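Local coordinates for protein pectinesterase 1 (Solanum lycopersicum, PDB 1XG2) that hydrolyses the methyl esters of pectin, releasing methanol, and may prepare the cell wall for softening by polygalacturonase during fruit ripening, at residues V230-Y235 against P291-K296; C166-R171 against T195-C200. All coordinates share one frame; numbering follows the deposited sequence.

Contact 1 (V230-Y235 against P291-K296)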
ATOM      1  N   VAL A 230       9.166  -9.584   4.273  1.00 12.50           N
ATOM      2  CA  VAL A 230       9.683 -10.510   5.262  1.00 13.10           C
ATOM      3  C   VAL A 230       8.539 -11.230   5.928  1.00 13.43           C
ATOM      4  O   VAL A 230       7.515 -10.628   6.282  1.00 12.81           O
ATOM      5  CB  VAL A 230      10.531  -9.807   6.324  1.00 13.66           C
ATOM      6  CG1 VAL A 230      10.904 -10.766   7.441  1.00 15.48           C
ATOM      7  CG2 VAL A 230      11.768  -9.239   5.691  1.00 14.14           C
ATOM      8  N   VAL A 231       8.716 -12.538   6.068  1.00 12.85           N
ATOM      9  CA  VAL A 231       7.737 -13.390   6.709  1.00 13.17           C
ATOM     10  C   VAL A 231       8.438 -13.982   7.929  1.00 13.70           C
ATOM     11  O   VAL A 231       9.434 -14.676   7.775  1.00 13.40           O
ATOM     12  CB  VAL A 231       7.284 -14.520   5.783  1.00 13.35           C
ATOM     13  CG1 VAL A 231       6.334 -15.460   6.531  1.00 12.54           C
ATOM     14  CG2 VAL A 231       6.626 -13.955   4.516  1.00 12.78           C
ATOM     15  N   MET A 232       7.947 -13.683   9.126  1.00 13.96           N
ATOM     16  CA  MET A 232       8.623 -14.141  10.344  1.00 14.68           C
ATOM     17  C   MET A 232       7.711 -14.628  11.454  1.00 14.54           C
ATOM     18  O   MET A 232       6.568 -14.206  11.577  1.00 13.64           O
ATOM     19  CB  MET A 232       9.584 -13.063  10.857  1.00 15.70           C
ATOM     20  CG  MET A 232       9.002 -11.747  11.201  1.00 16.87           C
ATOM     21  SD  MET A 232      10.324 -10.470  11.381  1.00 19.68           S
ATOM     22  CE  MET A 232       9.312  -9.158  11.940  1.00 19.93           C
ATOM     23  N   GLU A 233       8.237 -15.552  12.261  1.00 14.58           N
ATOM     24  CA  GLU A 233       7.509 -16.150  13.360  1.00 14.95           C
ATOM     25  C   GLU A 233       6.098 -16.563  12.968  1.00 14.02           C
ATOM     26  O   GLU A 233       5.152 -16.395  13.734  1.00 13.77           O
ATOM     27  CB  GLU A 233       7.490 -15.206  14.568  1.00 15.68           C
ATOM     28  CG  GLU A 233       8.862 -14.994  15.193  1.00 18.68           C
ATOM     29  CD  GLU A 233       9.311 -16.133  16.127  1.00 23.74           C
ATOM     30  OE1 GLU A 233       8.532 -17.092  16.399  1.00 26.56           O
ATOM     31  OE2 GLU A 233      10.473 -16.068  16.596  1.00 25.37           O
ATOM     32  N   SER A 234       5.973 -17.119  11.771  1.00 13.24           N
ATOM     33  CA  SER A 234       4.679 -17.489  11.218  1.00 13.38           C
ATOM     34  C   SER A 234       4.620 -18.976  10.892  1.00 13.78           C
ATOM     35  O   SER A 234       5.650 -19.641  10.712  1.00 13.55           O
ATOM     36  CB  SER A 234       4.389 -16.685   9.944  1.00 13.17           C
ATOM     37  OG  SER A 234       4.251 -15.301  10.216  1.00 12.88           O
ATOM     38  N   TYR A 235       3.395 -19.483  10.838  1.00 14.58           N
ATOM     39  CA  TYR A 235       3.128 -20.841  10.412  1.00 14.34           C
ATOM     40  C   TYR A 235       2.918 -20.834   8.917  1.00 14.46           C
ATOM     41  O   TYR A 235       2.091 -20.081   8.404  1.00 13.80           O
ATOM     42  CB  TYR A 235       1.899 -21.400  11.117  1.00 15.11           C
ATOM     43  CG  TYR A 235       1.475 -22.766  10.612  1.00 15.74           C
ATOM     44  CD1 TYR A 235       1.909 -23.930  11.253  1.00 18.64           C
ATOM     45  CD2 TYR A 235       0.633 -22.901   9.502  1.00 15.95           C
ATOM     46  CE1 TYR A 235       1.528 -25.191  10.793  1.00 17.91           C
ATOM     47  CE2 TYR A 235       0.249 -24.165   9.035  1.00 17.16           C
ATOM     48  CZ  TYR A 235       0.693 -25.298   9.699  1.00 18.36           C
ATOM     49  OH  TYR A 235       0.324 -26.544   9.253  1.00 19.80           O
ATOM     50  N   PRO A 291      14.142  -4.544  11.931  1.00 17.31           N
ATOM     51  CA  PRO A 291      13.619  -3.485  11.054  1.00 16.75           C
ATOM     52  C   PRO A 291      12.192  -3.708  10.553  1.00 16.14           C
ATOM     53  O   PRO A 291      11.558  -2.749  10.103  1.00 15.51           O
ATOM     54  CB  PRO A 291      14.587  -3.501   9.879  1.00 17.15           C
ATOM     55  CG  PRO A 291      15.836  -4.047  10.438  1.00 17.69           C
ATOM     56  CD  PRO A 291      15.411  -5.087  11.414  1.00 17.17           C
ATOM     57  N   PHE A 292      11.699  -4.944  10.650  1.00 15.72           N
ATOM     58  CA  PHE A 292      10.386  -5.300  10.123  1.00 15.24           C
ATOM     59  C   PHE A 292       9.315  -5.427  11.194  1.00 15.19           C
ATOM     60  O   PHE A 292       8.205  -5.845  10.908  1.00 13.96           O
ATOM     61  CB  PHE A 292      10.528  -6.545   9.243  1.00 14.94           C
ATOM     62  CG  PHE A 292      11.535  -6.346   8.139  1.00 15.77           C
ATOM     63  CD1 PHE A 292      11.197  -5.625   6.997  1.00 16.72           C
ATOM     64  CD2 PHE A 292      12.839  -6.776   8.288  1.00 14.78           C
ATOM     65  CE1 PHE A 292      12.129  -5.390   5.993  1.00 17.24           C
ATOM     66  CE2 PHE A 292      13.781  -6.546   7.296  1.00 15.86           C
ATOM     67  CZ  PHE A 292      13.428  -5.849   6.139  1.00 15.96           C
ATOM     68  N   THR A 293       9.645  -4.992  12.414  1.00 15.08           N
ATOM     69  CA  THR A 293       8.697  -5.002  13.526  1.00 14.99           C
ATOM     70  C   THR A 293       7.811  -3.777  13.470  1.00 14.65           C
ATOM     71  O   THR A 293       8.072  -2.818  12.742  1.00 15.33           O
ATOM     72  CB  THR A 293       9.417  -5.035  14.891  1.00 15.00           C
ATOM     73  OG1 THR A 293      10.303  -3.917  15.003  1.00 15.23           O
ATOM     74  CG2 THR A 293      10.301  -6.251  15.023  1.00 15.54           C
ATOM     75  N   VAL A 294       6.744  -3.816  14.240  1.00 14.33           N
ATOM     76  CA  VAL A 294       5.811  -2.697  14.334  1.00 13.97           C
ATOM     77  C   VAL A 294       6.554  -1.427  14.750  1.00 14.57           C
ATOM     78  O   VAL A 294       6.328  -0.351  14.199  1.00 13.78           O
ATOM     79  CB  VAL A 294       4.711  -3.012  15.329  1.00 13.68           C
ATOM     80  CG1 VAL A 294       3.985  -1.755  15.798  1.00 14.06           C
ATOM     81  CG2 VAL A 294       3.742  -4.008  14.743  1.00 14.30           C
ATOM     82  N   ALA A 295       7.444  -1.577  15.726  1.00 15.05           N
ATOM     83  CA  ALA A 295       8.219  -0.456  16.242  1.00 14.99           C
ATOM     84  C   ALA A 295       9.050   0.228  15.148  1.00 14.64           C
ATOM     85  O   ALA A 295       9.077   1.448  15.061  1.00 14.97           O
ATOM     86  CB  ALA A 295       9.117  -0.931  17.368  1.00 15.41           C
ATOM     87  N   LYS A 296       9.708  -0.551  14.301  1.00 14.19           N
ATOM     88  CA  LYS A 296      10.662   0.024  13.356  1.00 14.49           C
ATOM     89  C   LYS A 296      10.064   0.329  11.983  1.00 14.09           C
ATOM     90  O   LYS A 296      10.422   1.327  11.368  1.00 14.64           O
ATOM     91  CB  LYS A 296      11.871  -0.900  13.188  1.00 14.81           C
ATOM     92  CG  LYS A 296      12.628  -1.174  14.476  1.00 16.67           C
ATOM     93  CD  LYS A 296      13.247   0.084  15.065  1.00 20.51           C
ATOM     94  CE  LYS A 296      13.847  -0.199  16.447  1.00 23.26           C
ATOM     95  NZ  LYS A 296      14.330   1.050  17.105  1.00 26.01           N
TER
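On the outside of the right-handed parallel beta-helix that forms the C-terminal pectinesterase domain of this protein, Val230 and Met232 of strand 228-232 meet Phe292 and Thr293 in the chain's C-terminal tail, just ahead of helix 294-297. No hydrogen bond joins the two segments. Val230 directs its CG2 methyl straight down on the Phe292 ring: CG2 lies 3.5 Å from the ring centroid and 4° off the normal, a CH-pi contact nearly equidistant from all six ring carbons. Pro291 CB covers the opposite face, offset toward the rim, and so the ring is clasped between an aliphatic group of the strand and one of its own segment. Met232 starts with CG between its backbone N and carbonyl carbon (chi1 59°) and then runs fully extended, which carries CE to 3.9 Å from Phe292 CB and 3.6 Å from Phe292 O. The same methyl approaches Thr293 CG2 more loosely, at 4.4 Å. Thr293 is the helix N-cap; its OG1 accepts a weak bond from Lys296 N at 3.5 Å and is also hydrogen-bonded to Met290 O. Phe292 O is hydrogen-bonded to Ser196 OG of the neighbouring strand 194-198. The tail is thus seated on this face by buried apolar contacts, while the Phe292 carbonyl beside the Met232 methyl has its polar need met by the adjacent coil.

Contact 2 (C166-R171 against T195-C200)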
ATOM      1  N   CYS A 166      -2.807 -12.585  11.625  1.00 11.19           N
ATOM      2  CA  CYS A 166      -3.776 -12.736  10.551  1.00 11.50           C
ATOM      3  C   CYS A 166      -3.667 -14.125   9.951  1.00 11.15           C
ATOM      4  O   CYS A 166      -2.615 -14.747  10.013  1.00 11.21           O
ATOM      5  CB  CYS A 166      -3.523 -11.703   9.451  1.00 11.47           C
ATOM      6  SG  CYS A 166      -3.783  -9.995  10.006  1.00 12.60           S
ATOM      7  N   GLN A 167      -4.756 -14.592   9.355  1.00 11.17           N
ATOM      8  CA  GLN A 167      -4.736 -15.799   8.552  1.00 11.13           C
ATOM      9  C   GLN A 167      -4.741 -15.360   7.086  1.00 10.67           C
ATOM     10  O   GLN A 167      -5.678 -14.713   6.626  1.00 10.26           O
ATOM     11  CB  GLN A 167      -5.942 -16.676   8.900  1.00 11.63           C
ATOM     12  CG  GLN A 167      -6.002 -17.001  10.383  1.00 14.02           C
ATOM     13  CD  GLN A 167      -6.885 -18.194  10.726  1.00 17.27           C
ATOM     14  OE1 GLN A 167      -6.474 -19.353  10.570  1.00 19.93           O
ATOM     15  NE2 GLN A 167      -8.085 -17.915  11.223  1.00 18.03           N
ATOM     16  N   LEU A 168      -3.650 -15.666   6.398  1.00 10.71           N
ATOM     17  CA  LEU A 168      -3.463 -15.355   4.991  1.00 11.03           C
ATOM     18  C   LEU A 168      -3.699 -16.659   4.241  1.00 11.76           C
ATOM     19  O   LEU A 168      -2.915 -17.603   4.338  1.00 12.40           O
ATOM     20  CB  LEU A 168      -2.066 -14.796   4.744  1.00 10.46           C
ATOM     21  CG  LEU A 168      -1.664 -13.663   5.703  1.00  9.97           C
ATOM     22  CD1 LEU A 168      -0.295 -13.145   5.363  1.00 11.16           C
ATOM     23  CD2 LEU A 168      -2.663 -12.562   5.672  1.00 10.05           C
ATOM     24  N   VAL A 169      -4.817 -16.700   3.530  1.00 12.48           N
ATOM     25  CA  VAL A 169      -5.396 -17.921   3.006  1.00 12.53           C
ATOM     26  C   VAL A 169      -5.394 -17.893   1.486  1.00 12.82           C
ATOM     27  O   VAL A 169      -6.165 -17.153   0.851  1.00 12.72           O
ATOM     28  CB  VAL A 169      -6.840 -18.114   3.511  1.00 12.64           C
ATOM     29  CG1 VAL A 169      -7.362 -19.496   3.104  1.00 12.83           C
ATOM     30  CG2 VAL A 169      -6.913 -17.937   5.030  1.00 13.06           C
ATOM     31  N   ALA A 170      -4.518 -18.692   0.902  1.00 12.55           N
ATOM     32  CA  ALA A 170      -4.525 -18.868  -0.545  1.00 12.62           C
ATOM     33  C   ALA A 170      -5.660 -19.829  -0.919  1.00 12.59           C
ATOM     34  O   ALA A 170      -5.890 -20.823  -0.232  1.00 12.16           O
ATOM     35  CB  ALA A 170      -3.192 -19.381  -1.023  1.00 12.80           C
ATOM     36  N   ARG A 171      -6.372 -19.512  -1.992  1.00 12.61           N
ATOM     37  CA  ARG A 171      -7.510 -20.305  -2.444  1.00 13.06           C
ATOM     38  C   ARG A 171      -7.261 -20.874  -3.843  1.00 13.38           C
ATOM     39  O   ARG A 171      -6.256 -20.573  -4.476  1.00 12.58           O
ATOM     40  CB  ARG A 171      -8.792 -19.464  -2.435  1.00 12.52           C
ATOM     41  CG  ARG A 171      -8.825 -18.352  -3.474  1.00 14.01           C
ATOM     42  CD  ARG A 171      -9.799 -17.227  -3.151  1.00 13.79           C
ATOM     43  NE  ARG A 171     -11.155 -17.740  -2.988  1.00 14.81           N
ATOM     44  CZ  ARG A 171     -12.206 -17.031  -2.596  1.00 15.76           C
ATOM     45  NH1 ARG A 171     -12.110 -15.726  -2.357  1.00 15.49           N
ATOM     46  NH2 ARG A 171     -13.382 -17.629  -2.475  1.00 15.70           N
ATOM     47  N   THR A 195       6.551  -4.992   3.195  1.00 10.55           N
ATOM     48  CA  THR A 195       5.516  -5.805   3.809  1.00  9.72           C
ATOM     49  C   THR A 195       6.140  -6.760   4.810  1.00  9.70           C
ATOM     50  O   THR A 195       7.038  -7.515   4.492  1.00  9.60           O
ATOM     51  CB  THR A 195       4.776  -6.587   2.734  1.00  9.42           C
ATOM     52  OG1 THR A 195       3.963  -5.691   1.965  1.00  9.33           O
ATOM     53  CG2 THR A 195       3.807  -7.596   3.341  1.00  9.42           C
ATOM     54  N   SER A 196       5.609  -6.749   6.017  1.00 10.20           N
ATOM     55  CA  SER A 196       6.084  -7.620   7.078  1.00 10.28           C
ATOM     56  C   SER A 196       4.903  -8.458   7.553  1.00 10.29           C
ATOM     57  O   SER A 196       3.846  -7.923   7.861  1.00 10.32           O
ATOM     58  CB  SER A 196       6.632  -6.778   8.225  1.00 11.09           C
ATOM     59  OG  SER A 196       6.922  -7.579   9.356  1.00 11.80           O
ATOM     60  N   ILE A 197       5.089  -9.772   7.591  1.00 10.15           N
ATOM     61  CA  ILE A 197       4.065 -10.707   8.014  1.00 10.34           C
ATOM     62  C   ILE A 197       4.623 -11.431   9.242  1.00 10.75           C
ATOM     63  O   ILE A 197       5.649 -12.099   9.146  1.00 11.40           O
ATOM     64  CB  ILE A 197       3.764 -11.693   6.867  1.00 10.24           C
ATOM     65  CG1 ILE A 197       3.042 -10.969   5.729  1.00 10.33           C
ATOM     66  CG2 ILE A 197       2.928 -12.912   7.338  1.00  9.13           C
ATOM     67  CD1 ILE A 197       3.141 -11.712   4.401  1.00 11.71           C
ATOM     68  N   GLN A 198       3.940 -11.296  10.368  1.00 11.61           N
ATOM     69  CA  GLN A 198       4.453 -11.727  11.671  1.00 12.37           C
ATOM     70  C   GLN A 198       3.382 -12.415  12.496  1.00 12.16           C
ATOM     71  O   GLN A 198       2.297 -11.884  12.653  1.00 11.41           O
ATOM     72  CB  GLN A 198       4.945 -10.494  12.438  1.00 12.48           C
ATOM     73  CG  GLN A 198       5.785 -10.799  13.652  1.00 14.43           C
ATOM     74  CD  GLN A 198       6.149  -9.543  14.442  1.00 16.35           C
ATOM     75  OE1 GLN A 198       5.420  -8.543  14.408  1.00 16.33           O
ATOM     76  NE2 GLN A 198       7.266  -9.605  15.171  1.00 15.36           N
ATOM     77  N   PHE A 199       3.699 -13.583  13.054  1.00 12.79           N
ATOM     78  CA  PHE A 199       2.742 -14.356  13.862  1.00 12.98           C
ATOM     79  C   PHE A 199       1.450 -14.651  13.099  1.00 13.35           C
ATOM     80  O   PHE A 199       0.371 -14.684  13.682  1.00 13.51           O
ATOM     81  CB  PHE A 199       2.378 -13.648  15.168  1.00 13.24           C
ATOM     82  CG  PHE A 199       3.534 -13.014  15.873  1.00 14.39           C
ATOM     83  CD1 PHE A 199       3.423 -11.724  16.364  1.00 16.08           C
ATOM     84  CD2 PHE A 199       4.716 -13.705  16.080  1.00 15.42           C
ATOM     85  CE1 PHE A 199       4.485 -11.122  17.023  1.00 15.73           C
ATOM     86  CE2 PHE A 199       5.784 -13.104  16.740  1.00 17.03           C
ATOM     87  CZ  PHE A 199       5.660 -11.815  17.218  1.00 16.85           C
ATOM     88  N   CYS A 200       1.580 -14.895  11.803  1.00 13.35           N
ATOM     89  CA  CYS A 200       0.447 -15.161  10.948  1.00 12.99           C
ATOM     90  C   CYS A 200       0.353 -16.652  10.638  1.00 13.90           C
ATOM     91  O   CYS A 200       1.277 -17.429  10.898  1.00 12.83           O
ATOM     92  CB  CYS A 200       0.582 -14.359   9.650  1.00 13.48           C
ATOM     93  SG  CYS A 200       0.238 -12.586   9.875  1.00 12.61           S
TER
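Two corresponding turns of successive coils stack here, Cys166 just before strand 167-170 and Cys200 just after strand 194-198, with CA atoms 4.9 Å apart. Cys166 O lies 3.2 Å from both CA and CB of Cys200, a close carbonyl-to-aliphatic contact. The thiol of Cys200 stands anti to its carbonyl carbon and beside its backbone N (chi1 -74°), a setting that places SG in front of the Cys166 N-H; Cys166 N donates to Cys200 SG at 3.5 Å with an N-H...S angle of 155°. Cys166 CB packs against the same sulfur at 3.9 Å. These two cysteines are known to form a disulfide, but it is absent here, the SG atoms of Cys166 and Cys200 being 4.8 Å apart. An alanine in place of Cys200 would take away the sulfur, and would probably leave the Cys166 amide without this acceptor and the two turns without the means of being cross-linked. Deeper in, Leu168 and Ile197 reach toward each other tip to tip. With CD1 of Leu168 extended away from its CA (chi2 -178°), that one methyl is 3.8 Å from both CG2 and CD1 of Ile197, so it rests against the two ends of the branched side chain. Ile197 also touches Thr182 of strand 179-184 and thereby links all three sheets. Such apolar filling beneath stacked turns is characteristic of the parallel beta-helix core, with the Ile197 side chain about 12 Å from that of Asp153, the predicted nucleophile.

Overall arrangement
From the N terminus, contact 2 comes first: 166-171 and 195-200 bracket one circuit of the beta-helix, which passes through strand 179-184 before returning beside its start. Contact 1 opens only afterwards, at 230-235, and closes a longer loop when the tail comes back at 291-296; the two are in series, neither nesting nor crossing. They are tied by strands 194-198 and 228-232, neighbours in one parallel sheet, where Met232 N lies 2.8 Å from Ile197 O, and by packing of Glu233 against Phe199 at successive turns. Contact 2 joins sheets within the coil, whereas contact 1 fastens the C-terminal tail to its outside.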